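Lipoprotein (Burkholderia cenocepacia, PDB 4QHQ) binds methionine and probably serves as the substrate-binding lipoprotein of an ABC transporter that takes up this nutrient. Local coordinates at residues E13-V18 with V30-F35. Numbering follows the deposited sequence.
Sequences EVWQVV and VKVIEF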
loop_
_atom_site.group_PDB
_atom_site.type_symbol
_atom_site.label_atom_id
_atom_site.label_comp_id
_atom_site.label_asym_id
_atom_site.label_seq_id
_atom_site.Cartn_x
_atom_site.Cartn_y
_atom_site.Cartn_z
ATOM N N GLU A 13 10.963 -2.971 8.413
ATOM C CA GLU A 13 11.546 -4.261 8.761
ATOM C C GLU A 13 12.292 -4.844 7.565
ATOM O O GLU A 13 13.454 -5.220 7.684
ATOM C CB GLU A 13 10.478 -5.237 9.242
ATOM C CG GLU A 13 9.832 -4.772 10.525
ATOM C CD GLU A 13 8.842 -5.755 11.081
ATOM O OE1 GLU A 13 8.275 -5.466 12.155
ATOM O OE2 GLU A 13 8.631 -6.814 10.457
ATOM N N VAL A 14 11.633 -4.913 6.413
ATOM C CA VAL A 14 12.272 -5.419 5.200
ATOM C C VAL A 14 13.546 -4.655 4.886
ATOM O O VAL A 14 14.580 -5.242 4.521
ATOM C CB VAL A 14 11.319 -5.329 3.982
ATOM C CG1 VAL A 14 12.061 -5.667 2.675
ATOM C CG2 VAL A 14 10.120 -6.244 4.192
ATOM N N TRP A 15 13.485 -3.342 5.067
ATOM C CA TRP A 15 14.634 -2.509 4.737
ATOM C C TRP A 15 15.848 -2.702 5.641
ATOM O O TRP A 15 16.961 -2.411 5.220
ATOM C CB TRP A 15 14.238 -1.039 4.581
ATOM C CG TRP A 15 13.782 -0.801 3.191
ATOM C CD1 TRP A 15 12.504 -0.902 2.704
ATOM C CD2 TRP A 15 14.613 -0.514 2.071
ATOM N NE1 TRP A 15 12.497 -0.665 1.350
ATOM C CE2 TRP A 15 13.787 -0.429 0.937
ATOM C CE3 TRP A 15 15.986 -0.322 1.916
ATOM C CZ2 TRP A 15 14.282 -0.138 -0.332
ATOM C CZ3 TRP A 15 16.481 -0.037 0.654
ATOM C CH2 TRP A 15 15.633 0.051 -0.451
ATOM N N GLN A 16 15.653 -3.229 6.848
ATOM C CA GLN A 16 16.794 -3.623 7.667
ATOM C C GLN A 16 17.567 -4.746 6.973
ATOM O O GLN A 16 18.803 -4.766 6.993
ATOM C CB GLN A 16 16.365 -4.041 9.078
ATOM C CG GLN A 16 15.472 -3.043 9.811
ATOM C CD GLN A 16 16.010 -1.623 9.799
ATOM O OE1 GLN A 16 17.145 -1.369 10.209
ATOM N NE2 GLN A 16 15.194 -0.687 9.334
ATOM N N VAL A 17 16.844 -5.664 6.339
ATOM C CA VAL A 17 17.494 -6.728 5.584
ATOM C C VAL A 17 18.150 -6.163 4.321
ATOM O O VAL A 17 19.290 -6.502 4.002
ATOM C CB VAL A 17 16.512 -7.856 5.214
ATOM C CG1 VAL A 17 17.240 -8.991 4.490
ATOM C CG2 VAL A 17 15.817 -8.380 6.469
ATOM N N VAL A 18 17.430 -5.302 3.604
ATOM C CA VAL A 18 17.971 -4.743 2.372
ATOM C C VAL A 18 19.246 -3.951 2.674
ATOM O O VAL A 18 20.227 -4.002 1.920
ATOM C CB VAL A 18 16.965 -3.820 1.668
ATOM C CG1 VAL A 18 17.551 -3.331 0.351
ATOM C CG2 VAL A 18 15.636 -4.538 1.424
ATOM N N VAL A 30 23.415 2.249 2.887
ATOM C CA VAL A 30 22.011 2.634 2.879
ATOM C C VAL A 30 21.554 3.085 4.258
ATOM O O VAL A 30 21.808 2.409 5.259
ATOM C CB VAL A 30 21.122 1.461 2.417
ATOM C CG1 VAL A 30 19.637 1.765 2.639
ATOM C CG2 VAL A 30 21.394 1.124 0.958
ATOM N N LYS A 31 20.893 4.236 4.310
ATOM C CA LYS A 31 20.263 4.680 5.544
ATOM C C LYS A 31 18.754 4.640 5.358
ATOM O O LYS A 31 18.222 5.118 4.352
ATOM C CB LYS A 31 20.732 6.079 5.937
ATOM C CG LYS A 31 22.224 6.157 6.211
ATOM C CD LYS A 31 22.657 5.233 7.352
ATOM C CE LYS A 31 24.171 5.281 7.566
ATOM N NZ LYS A 31 24.601 4.435 8.720
ATOM N N VAL A 32 18.061 4.031 6.311
ATOM C CA VAL A 32 16.620 3.877 6.207
ATOM C C VAL A 32 15.938 4.960 7.020
ATOM O O VAL A 32 16.070 5.014 8.244
ATOM C CB VAL A 32 16.186 2.485 6.685
ATOM C CG1 VAL A 32 14.685 2.308 6.530
ATOM C CG2 VAL A 32 16.919 1.419 5.901
ATOM N N ILE A 33 15.228 5.836 6.318
ATOM C CA ILE A 33 14.533 6.957 6.937
ATOM C C ILE A 33 13.055 6.608 7.024
ATOM O O ILE A 33 12.408 6.420 6.004
ATOM C CB ILE A 33 14.672 8.236 6.099
ATOM C CG1 ILE A 33 16.149 8.523 5.805
ATOM C CG2 ILE A 33 14.053 9.432 6.827
ATOM C CD1 ILE A 33 17.022 8.511 7.033
ATOM N N GLU A 34 12.523 6.549 8.238
ATOM C CA GLU A 34 11.149 6.118 8.450
ATOM C C GLU A 34 10.150 7.266 8.527
ATOM O O GLU A 34 10.414 8.309 9.125
ATOM C CB GLU A 34 11.073 5.238 9.698
ATOM C CG GLU A 34 12.022 4.047 9.625
ATOM C CD GLU A 34 11.795 3.037 10.731
ATOM O OE1 GLU A 34 10.689 3.025 11.314
ATOM O OE2 GLU A 34 12.725 2.249 11.013
ATOM N N PHE A 35 8.993 7.050 7.909
ATOM C CA PHE A 35 7.895 7.997 7.930
ATOM C C PHE A 35 6.699 7.259 8.501
ATOM O O PHE A 35 6.589 6.038 8.358
ATOM C CB PHE A 35 7.586 8.498 6.518
ATOM C CG PHE A 35 8.682 9.324 5.914
ATOM C CD1 PHE A 35 9.766 8.720 5.295
ATOM C CD2 PHE A 35 8.634 10.705 5.966
ATOM C CE1 PHE A 35 10.778 9.474 4.730
ATOM C CE2 PHE A 35 9.652 11.476 5.410
ATOM C CZ PHE A 35 10.732 10.860 4.795
HETATM O O HOH W 1 15.161 2.307 9.965
#
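Val30 opens the strand side of the contact by setting CG1 4.1 Å from CZ3 of the Trp15 indole, the two side chains crossing at about a right angle and the methyl meeting the ring obliquely. Two residues on, Val32 presents both methyls to the helix: CG1 and CG2 each lie 3.9 Å from Trp15 CB, so the fork of the valine straddles that methylene. With CG1 anti to its own backbone N (chi1 -178°), the same methyl also reaches within 4.1 Å of Gln16 NE2. The indole is held from other directions too: Val18 CB packs 3.6 Å above one face, offset toward the rim, and NE1 hydrogen-bonds to Ser54 OG. At Glu34 the contact turns polar. OE2 stays 4.2 Å from Gln16 NE2. A water bridges the gap, donating to Glu34 OE2 at 2.7 Å. It accepts from Gln16 NE2 at 3.1 Å and makes a weak third bond to Val32 O. Gln16 NE2 also hydrogen-bonds to Ser12 O in its own helix. Segment 13-18, part of helix 10-26, runs nearly antiparallel to strand 30-35, as expected for the helix of a beta-alpha-beta crossover that starts from strand 2-7. No direct hydrogen bond joins the two segments: apolar packing about Trp15 holds the buried part, while water links the polar side chains at the exposed margin.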